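Local coordinates for protein aclacinomycin-N/aclacinomycin-A oxidase (Streptomyces galilaeus, PDB 2IPI) that oxidises the terminal sugar of aclacinomycin N and then of aclacinomycin A, using bicovalently bound FAD and molecular oxygen, in anthracycline antibiotic biosynthesis, at residues 365-371 / 460-466; 272-277 / 418-422. All coordinates share one frame. Residues are numbered along the deposited sequence.

Interaction 1: residues 365-371 / 460-466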
ATOM      1  N   GLY A 365      -1.047   2.721 -10.223  1.00 12.17           N
ATOM      2  CA  GLY A 365      -1.161   1.290 -10.232  1.00 12.49           C
ATOM      3  C   GLY A 365      -2.352   0.682 -10.919  1.00 10.35           C
ATOM      4  O   GLY A 365      -3.100   1.391 -11.603  1.00 12.38           O
ATOM      5  N   ALA A 366      -2.503  -0.630 -10.723  1.00  5.93           N
ATOM      6  CA  ALA A 366      -3.573  -1.433 -11.293  1.00  9.50           C
ATOM      7  C   ALA A 366      -3.622  -2.854 -10.727  1.00 10.92           C
ATOM      8  O   ALA A 366      -2.614  -3.455 -10.349  1.00 14.41           O
ATOM      9  CB  ALA A 366      -3.434  -1.525 -12.815  1.00 13.32           C
ATOM     10  N   TYR A 367      -4.819  -3.420 -10.675  1.00 12.53           N
ATOM     11  CA  TYR A 367      -5.110  -4.800 -10.341  1.00 13.65           C
ATOM     12  C   TYR A 367      -5.442  -5.596 -11.607  1.00 13.49           C
ATOM     13  O   TYR A 367      -6.408  -5.261 -12.293  1.00 12.60           O
ATOM     14  CB  TYR A 367      -6.303  -4.919  -9.387  1.00 14.49           C
ATOM     15  CG  TYR A 367      -6.033  -4.570  -7.948  1.00 12.59           C
ATOM     16  CD1 TYR A 367      -5.330  -5.453  -7.126  1.00 16.43           C
ATOM     17  CD2 TYR A 367      -6.469  -3.381  -7.389  1.00 13.83           C
ATOM     18  CE1 TYR A 367      -5.085  -5.136  -5.813  1.00 17.16           C
ATOM     19  CE2 TYR A 367      -6.224  -3.049  -6.065  1.00 13.61           C
ATOM     20  CZ  TYR A 367      -5.527  -3.943  -5.277  1.00 15.06           C
ATOM     21  OH  TYR A 367      -5.257  -3.664  -3.959  1.00 21.39           O
ATOM     22  N   LEU A 368      -4.674  -6.628 -11.959  1.00 10.83           N
ATOM     23  CA  LEU A 368      -4.985  -7.376 -13.174  1.00 11.11           C
ATOM     24  C   LEU A 368      -5.765  -8.652 -12.857  1.00 11.52           C
ATOM     25  O   LEU A 368      -5.344  -9.435 -12.002  1.00 15.35           O
ATOM     26  CB  LEU A 368      -3.741  -7.792 -13.965  1.00 12.05           C
ATOM     27  CG  LEU A 368      -2.708  -6.730 -14.333  1.00 15.42           C
ATOM     28  CD1 LEU A 368      -1.503  -7.327 -15.061  1.00 11.92           C
ATOM     29  CD2 LEU A 368      -3.330  -5.633 -15.172  1.00 11.68           C
ATOM     30  N   ARG A 369      -6.855  -8.895 -13.563  1.00 15.18           N
ATOM     31  CA  ARG A 369      -7.594 -10.140 -13.412  0.59 15.80           C
ATOM     32  C   ARG A 369      -7.081 -11.218 -14.355  1.00 14.81           C
ATOM     33  O   ARG A 369      -7.211 -12.411 -14.071  1.00 19.91           O
ATOM     34  CB  ARG A 369      -9.083  -9.948 -13.675  0.59 17.81           C
ATOM     35  CG  ARG A 369      -9.898  -9.551 -12.460  0.59 20.39           C
ATOM     36  CD  ARG A 369     -11.378  -9.486 -12.853  0.59 21.58           C
ATOM     37  NE  ARG A 369     -12.076 -10.702 -12.443  0.59 23.21           N
ATOM     38  CZ  ARG A 369     -13.011 -11.324 -13.171  0.59 23.45           C
ATOM     39  NH1 ARG A 369     -13.373 -10.896 -14.427  0.59 28.07           N
ATOM     40  NH2 ARG A 369     -13.561 -12.420 -12.648  0.59 20.10           N
ATOM     41  N   LYS A 370      -6.518 -10.762 -15.466  1.00 13.21           N
ATOM     42  CA  LYS A 370      -5.920 -11.612 -16.490  1.00 13.34           C
ATOM     43  C   LYS A 370      -4.651 -10.950 -17.020  1.00 16.08           C
ATOM     44  O   LYS A 370      -4.484  -9.738 -16.870  1.00 15.55           O
ATOM     45  CB  LYS A 370      -6.900 -11.857 -17.633  1.00 15.26           C
ATOM     46  CG  LYS A 370      -8.107 -12.698 -17.291  1.00 15.27           C
ATOM     47  CD  LYS A 370      -9.350 -12.323 -18.098  1.00 17.45           C
ATOM     48  CE  LYS A 370      -9.697 -13.253 -19.232  1.00 18.23           C
ATOM     49  NZ  LYS A 370     -10.942 -14.059 -19.067  1.00 19.86           N
ATOM     50  N   PRO A 371      -3.743 -11.708 -17.630  1.00 16.22           N
ATOM     51  CA  PRO A 371      -2.447 -11.141 -18.031  1.00 17.29           C
ATOM     52  C   PRO A 371      -2.589  -9.967 -18.998  1.00 16.39           C
ATOM     53  O   PRO A 371      -3.662  -9.769 -19.566  1.00 18.51           O
ATOM     54  CB  PRO A 371      -1.789 -12.314 -18.762  1.00 18.24           C
ATOM     55  CG  PRO A 371      -2.440 -13.531 -18.205  1.00 16.46           C
ATOM     56  CD  PRO A 371      -3.874 -13.119 -18.010  1.00 15.14           C
ATOM     57  N   ASP A 460     -13.608  -7.806 -17.028  1.00 18.88           N
ATOM     58  CA  ASP A 460     -13.106  -9.167 -17.001  1.00 20.32           C
ATOM     59  C   ASP A 460     -11.583  -9.229 -16.979  1.00 18.43           C
ATOM     60  O   ASP A 460     -11.005 -10.308 -16.831  1.00 21.58           O
ATOM     61  CB  ASP A 460     -13.615  -9.980 -18.207  1.00 22.28           C
ATOM     62  CG  ASP A 460     -13.435 -11.469 -17.920  1.00 25.85           C
ATOM     63  OD1 ASP A 460     -12.400 -12.058 -18.328  1.00 30.19           O
ATOM     64  OD2 ASP A 460     -14.335 -12.036 -17.262  1.00 25.20           O
ATOM     65  N   ARG A 461     -10.927  -8.081 -17.141  1.00 14.72           N
ATOM     66  CA  ARG A 461      -9.480  -8.059 -17.246  1.00 16.10           C
ATOM     67  C   ARG A 461      -8.765  -7.381 -16.086  1.00 15.51           C
ATOM     68  O   ARG A 461      -7.632  -7.779 -15.814  1.00 14.73           O
ATOM     69  CB  ARG A 461      -9.053  -7.370 -18.559  1.00 15.65           C
ATOM     70  CG  ARG A 461      -9.293  -8.302 -19.758  1.00 13.87           C
ATOM     71  CD  ARG A 461      -8.298  -7.976 -20.866  1.00 14.52           C
ATOM     72  NE  ARG A 461      -7.100  -8.805 -20.827  1.00 14.99           N
ATOM     73  CZ  ARG A 461      -6.970 -10.063 -21.210  1.00 13.62           C
ATOM     74  NH1 ARG A 461      -8.007 -10.725 -21.693  1.00 15.71           N
ATOM     75  NH2 ARG A 461      -5.772 -10.644 -21.087  1.00 15.62           N
ATOM     76  N   THR A 462      -9.386  -6.407 -15.438  1.00 12.35           N
ATOM     77  CA  THR A 462      -8.787  -5.723 -14.305  1.00 16.21           C
ATOM     78  C   THR A 462      -9.810  -5.555 -13.169  1.00 16.30           C
ATOM     79  O   THR A 462     -10.968  -5.902 -13.343  1.00 15.74           O
ATOM     80  CB  THR A 462      -8.218  -4.330 -14.623  1.00 16.11           C
ATOM     81  OG1 THR A 462      -9.203  -3.306 -14.412  1.00 25.01           O
ATOM     82  CG2 THR A 462      -7.784  -4.237 -16.079  1.00 23.67           C
ATOM     83  N   GLU A 463      -9.363  -5.030 -12.040  1.00 15.08           N
ATOM     84  CA  GLU A 463     -10.213  -4.747 -10.885  1.00 13.12           C
ATOM     85  C   GLU A 463      -9.920  -3.359 -10.329  1.00 15.03           C
ATOM     86  O   GLU A 463      -9.995  -3.097  -9.125  1.00 16.76           O
ATOM     87  CB  GLU A 463      -9.987  -5.802  -9.800  1.00 10.69           C
ATOM     88  CG  GLU A 463     -10.944  -6.959  -9.864  1.00 11.56           C
ATOM     89  CD  GLU A 463     -11.075  -7.776  -8.600  1.00 12.86           C
ATOM     90  OE1 GLU A 463     -12.231  -7.937  -8.146  1.00 13.53           O
ATOM     91  OE2 GLU A 463     -10.051  -8.236  -8.065  1.00 11.93           O
ATOM     92  N   GLY A 464      -9.552  -2.443 -11.226  1.00 15.78           N
ATOM     93  CA  GLY A 464      -9.343  -1.061 -10.826  1.00 13.16           C
ATOM     94  C   GLY A 464      -7.956  -0.815 -10.289  1.00 14.07           C
ATOM     95  O   GLY A 464      -6.959  -1.425 -10.687  1.00 13.68           O
ATOM     96  N   THR A 465      -7.866   0.119  -9.331  1.00 12.85           N
ATOM     97  CA  THR A 465      -6.530   0.331  -8.734  1.00 12.22           C
ATOM     98  C   THR A 465      -6.650   0.371  -7.216  1.00 12.77           C
ATOM     99  O   THR A 465      -7.752   0.103  -6.730  1.00 10.89           O
ATOM    100  CB  THR A 465      -5.841   1.540  -9.371  1.00 11.86           C
ATOM    101  OG1 THR A 465      -4.587   1.764  -8.714  1.00 11.74           O
ATOM    102  CG2 THR A 465      -6.650   2.814  -9.249  1.00  9.94           C
ATOM    103  N   PHE A 466      -5.586   0.636  -6.489  1.00 12.67           N
ATOM    104  CA  PHE A 466      -5.412   0.468  -5.046  1.00 14.49           C
ATOM    105  C   PHE A 466      -5.428   1.776  -4.288  1.00 11.67           C
ATOM    106  O   PHE A 466      -4.666   2.669  -4.663  1.00  9.93           O
ATOM    107  CB  PHE A 466      -4.056  -0.220  -4.851  1.00 13.40           C
ATOM    108  CG  PHE A 466      -3.599  -0.541  -3.449  1.00 15.42           C
ATOM    109  CD1 PHE A 466      -4.476  -1.041  -2.503  1.00 18.06           C
ATOM    110  CD2 PHE A 466      -2.282  -0.331  -3.086  1.00 13.94           C
ATOM    111  CE1 PHE A 466      -4.040  -1.332  -1.224  1.00 17.58           C
ATOM    112  CE2 PHE A 466      -1.829  -0.625  -1.813  1.00 14.85           C
ATOM    113  CZ  PHE A 466      -2.710  -1.133  -0.882  1.00 16.81           C
TER
HETATM  114  O   HOH W   1      -3.444   4.334  -8.838  1.00  5.34           O
HETATM  115  O   HOH W   2      -5.412  -7.475 -17.902  1.00 10.83           O
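This is a mostly buried backbone pairing between the end of an edge strand of the seven-stranded antiparallel sheet, 360-368, and the irregular loop segment 460-466. Tyr367 N donates to Gly464 O (2.9 Å), and Glu463 N returns a bond to Tyr367 O (3.0 Å). Leu368 and Thr462 form a single beta bridge. Gly464 has a positive phi, where a side chain would press on the preceding carbonyl. Past the strand, Arg461 O accepts from both Arg369 N (2.6 Å) and Lys370 N (3.2 Å). The Arg461 side chain folds back, so that NH2 donates to Pro371 O (2.7 Å). Asp460 joins two salt bridges into a network: OD1 to Lys370 NZ (2.6 Å) and OD2 to Arg369 NH1 (3.2 Å, weak as a hydrogen bond). Arg369 also has a salt bridge to Asp417. At the other end, Tyr367 CE2 packs on Phe466 CB (3.8 Å), while Tyr367 OH is hydrogen-bonded to Lys421 NZ. Phe466 touches FAD and meets Tyr469, a proton acceptor, edge-to-face. The loop thus pairs antiparallel with the sheet's edge strand through one bridge and leads into the flavin and substrate site of this FAD-linked oxidase.

Interaction 2: residues 272-277 / 418-422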
ATOM      1  N   HIS A 272       5.400 -14.851 -17.703  1.00 14.50           N
ATOM      2  CA  HIS A 272       5.110 -14.443 -16.321  1.00 15.72           C
ATOM      3  C   HIS A 272       3.611 -14.462 -16.029  1.00 16.64           C
ATOM      4  O   HIS A 272       3.181 -15.072 -15.040  1.00 18.17           O
ATOM      5  CB  HIS A 272       5.712 -13.070 -16.049  1.00 13.55           C
ATOM      6  CG  HIS A 272       5.282 -12.300 -14.849  1.00 14.15           C
ATOM      7  ND1 HIS A 272       6.095 -12.184 -13.744  1.00 15.94           N
ATOM      8  CD2 HIS A 272       4.169 -11.591 -14.528  1.00 13.39           C
ATOM      9  CE1 HIS A 272       5.518 -11.449 -12.804  1.00 13.62           C
ATOM     10  NE2 HIS A 272       4.337 -11.081 -13.258  1.00 14.54           N
ATOM     11  N   GLY A 273       2.846 -13.777 -16.874  1.00 16.81           N
ATOM     12  CA  GLY A 273       1.415 -13.656 -16.758  1.00 16.30           C
ATOM     13  C   GLY A 273       0.644 -14.942 -16.909  1.00 15.05           C
ATOM     14  O   GLY A 273      -0.351 -15.158 -16.204  1.00 16.65           O
ATOM     15  N   ALA A 274       1.030 -15.859 -17.807  1.00 14.62           N
ATOM     16  CA  ALA A 274       0.297 -17.125 -17.856  1.00 15.64           C
ATOM     17  C   ALA A 274       0.471 -17.924 -16.556  1.00 16.04           C
ATOM     18  O   ALA A 274      -0.471 -18.613 -16.171  1.00 20.37           O
ATOM     19  CB  ALA A 274       0.723 -17.988 -19.036  1.00 16.47           C
ATOM     20  N   TRP A 275       1.633 -17.854 -15.906  1.00 16.16           N
ATOM     21  CA  TRP A 275       1.943 -18.624 -14.701  1.00 18.63           C
ATOM     22  C   TRP A 275       1.104 -18.124 -13.528  1.00 20.14           C
ATOM     23  O   TRP A 275       0.505 -18.893 -12.772  1.00 22.40           O
ATOM     24  CB  TRP A 275       3.430 -18.523 -14.367  1.00 18.55           C
ATOM     25  CG  TRP A 275       3.932 -19.306 -13.195  1.00 21.25           C
ATOM     26  CD1 TRP A 275       4.526 -20.548 -13.238  1.00 19.52           C
ATOM     27  CD2 TRP A 275       3.904 -18.933 -11.807  1.00 21.92           C
ATOM     28  NE1 TRP A 275       4.861 -20.962 -11.974  1.00 19.43           N
ATOM     29  CE2 TRP A 275       4.494 -19.996 -11.071  1.00 21.89           C
ATOM     30  CE3 TRP A 275       3.447 -17.818 -11.094  1.00 21.25           C
ATOM     31  CZ2 TRP A 275       4.625 -19.964  -9.686  1.00 21.79           C
ATOM     32  CZ3 TRP A 275       3.581 -17.791  -9.722  1.00 20.77           C
ATOM     33  CH2 TRP A 275       4.165 -18.850  -9.019  1.00 20.33           C
ATOM     34  N   HIS A 276       1.096 -16.758 -13.408  1.00 18.16           N
ATOM     35  CA  HIS A 276       0.324 -16.169 -12.309  1.00 18.12           C
ATOM     36  C   HIS A 276      -1.151 -16.512 -12.409  1.00 18.85           C
ATOM     37  O   HIS A 276      -1.818 -16.670 -11.389  1.00 18.36           O
ATOM     38  CB  HIS A 276       0.537 -14.651 -12.256  1.00 16.50           C
ATOM     39  CG  HIS A 276       1.834 -14.325 -11.585  1.00 16.69           C
ATOM     40  ND1 HIS A 276       3.051 -14.300 -12.241  1.00 16.58           N
ATOM     41  CD2 HIS A 276       2.091 -14.027 -10.292  1.00 13.03           C
ATOM     42  CE1 HIS A 276       3.994 -13.990 -11.372  1.00 18.07           C
ATOM     43  NE2 HIS A 276       3.443 -13.818 -10.186  1.00 16.62           N
ATOM     44  N   GLN A 277      -1.655 -16.640 -13.635  1.00 17.06           N
ATOM     45  CA  GLN A 277      -3.073 -16.974 -13.760  1.00 20.91           C
ATOM     46  C   GLN A 277      -3.293 -18.414 -13.323  1.00 21.57           C
ATOM     47  O   GLN A 277      -4.385 -18.781 -12.893  1.00 18.88           O
ATOM     48  CB  GLN A 277      -3.554 -16.733 -15.187  1.00 22.79           C
ATOM     49  CG  GLN A 277      -5.043 -16.899 -15.424  1.00 26.81           C
ATOM     50  CD  GLN A 277      -5.393 -17.012 -16.898  1.00 29.21           C
ATOM     51  OE1 GLN A 277      -4.736 -16.416 -17.750  1.00 18.51           O
ATOM     52  NE2 GLN A 277      -6.431 -17.777 -17.234  1.00 27.98           N
ATOM     53  N   SER A 418      -7.870 -10.925  -8.254  1.00  9.40           N
ATOM     54  CA  SER A 418      -6.761 -10.493  -9.087  1.00 10.92           C
ATOM     55  C   SER A 418      -5.558 -11.420  -8.898  1.00 15.77           C
ATOM     56  O   SER A 418      -5.389 -12.028  -7.838  1.00 16.72           O
ATOM     57  CB  SER A 418      -6.376  -9.043  -8.804  1.00 12.69           C
ATOM     58  OG  SER A 418      -7.416  -8.166  -9.229  1.00 13.22           O
ATOM     59  N   ILE A 419      -4.729 -11.516  -9.946  1.00 14.65           N
ATOM     60  CA  ILE A 419      -3.610 -12.452  -9.967  1.00 12.35           C
ATOM     61  C   ILE A 419      -2.278 -11.722  -9.861  1.00 15.69           C
ATOM     62  O   ILE A 419      -1.271 -12.310  -9.449  1.00 12.78           O
ATOM     63  CB  ILE A 419      -3.605 -13.304 -11.247  1.00 11.98           C
ATOM     64  CG1 ILE A 419      -3.211 -12.545 -12.514  1.00 11.92           C
ATOM     65  CG2 ILE A 419      -4.951 -13.998 -11.457  1.00 15.16           C
ATOM     66  CD1 ILE A 419      -3.482 -13.303 -13.803  1.00 11.00           C
ATOM     67  N   ILE A 420      -2.269 -10.446 -10.251  1.00 13.66           N
ATOM     68  CA  ILE A 420      -1.088  -9.605 -10.234  1.00 14.09           C
ATOM     69  C   ILE A 420      -1.423  -8.149  -9.949  1.00 13.82           C
ATOM     70  O   ILE A 420      -2.453  -7.658 -10.402  1.00 11.93           O
ATOM     71  CB  ILE A 420      -0.346  -9.687 -11.581  1.00 13.29           C
ATOM     72  CG1 ILE A 420       0.211 -11.073 -11.918  1.00 13.98           C
ATOM     73  CG2 ILE A 420       0.782  -8.667 -11.645  1.00 11.82           C
ATOM     74  CD1 ILE A 420       0.286 -11.357 -13.402  1.00 14.85           C
ATOM     75  N   LYS A 421      -0.570  -7.449  -9.209  1.00 13.08           N
ATOM     76  CA  LYS A 421      -0.739  -6.016  -8.986  1.00 17.63           C
ATOM     77  C   LYS A 421       0.389  -5.234  -9.661  1.00 15.48           C
ATOM     78  O   LYS A 421       1.543  -5.663  -9.594  1.00 13.67           O
ATOM     79  CB  LYS A 421      -0.724  -5.730  -7.493  1.00 19.17           C
ATOM     80  CG  LYS A 421      -1.931  -4.953  -6.979  1.00 21.03           C
ATOM     81  CD  LYS A 421      -1.467  -4.116  -5.796  1.00 20.47           C
ATOM     82  CE  LYS A 421      -1.984  -4.753  -4.509  1.00 19.59           C
ATOM     83  NZ  LYS A 421      -2.788  -3.852  -3.668  1.00 15.41           N
ATOM     84  N   VAL A 422       0.084  -4.088 -10.259  1.00 12.00           N
ATOM     85  CA  VAL A 422       1.159  -3.322 -10.908  1.00 14.01           C
ATOM     86  C   VAL A 422       1.248  -1.915 -10.341  1.00 13.35           C
ATOM     87  O   VAL A 422       0.253  -1.311  -9.950  1.00 16.92           O
ATOM     88  CB  VAL A 422       1.031  -3.275 -12.445  1.00 16.63           C
ATOM     89  CG1 VAL A 422       0.320  -4.514 -12.982  1.00 11.51           C
ATOM     90  CG2 VAL A 422       0.304  -2.036 -12.933  1.00 22.98           C
TER
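His272 lies on helix 262-278, and the end of its ring comes near strand 420-428: CD2 is 4.0 Å from Ile420 CD1. His272 O accepts from His276 N (3.1 Å) and from His276 ND1 (2.9 Å). The second bond ties the His276 ring back to its own helix. At Gly273 the helix surface has no side chain, and Ile420 CD1 approaches the backbone, 4.2 Å from Gly273 CA. Ala274 points away, and Trp275 packs instead on Phe323 and Tyr286. His276 points toward the strand and makes the closest approach, with its CB 3.5 Å from Ile420 CD1. Its carbonyl O also lies 3.8 Å from Ile419 CB. Gln277 ends the segment: its CA and CB are each 3.7 Å from Ile419 CD1, while its amide end leads away. The contact is van der Waals packing of two consecutive isoleucines on one helix face. The axes of helix 272-277 and strand 420-422 come within 10.7 Å, and their N-to-C directions differ by 133°. Helix 262-278 lies against the seven-stranded antiparallel sheet, where His272 also touches Leu396 and His276 touches Ser398 on strand 391-398, the neighbour of strand 420-428.

Both contacts involve the same sheet, in which strands 360-368 and 420-428 are neighbours. Their centres are about 10 Å apart. Interaction 1 adds a loop to the edge strand, so backbone hydrogen bonds dominate, with salt bridges where the chain becomes more exposed. Interaction 2 sets a helix against the sheet through two isoleucines packed on His272, Gly273, His276 and Gln277, and it buries 230 Å² against 745 Å². Both are largely buried. They join directly: Ala366 O and Val422 N are 2.8 Å apart, a probable hydrogen bond, and Pro371 CG packs 3.3 Å from Gly273 O. Phe466 of interaction 1 reaches FAD, whereas Ile420 of interaction 2 lies near the active-site Tyr397.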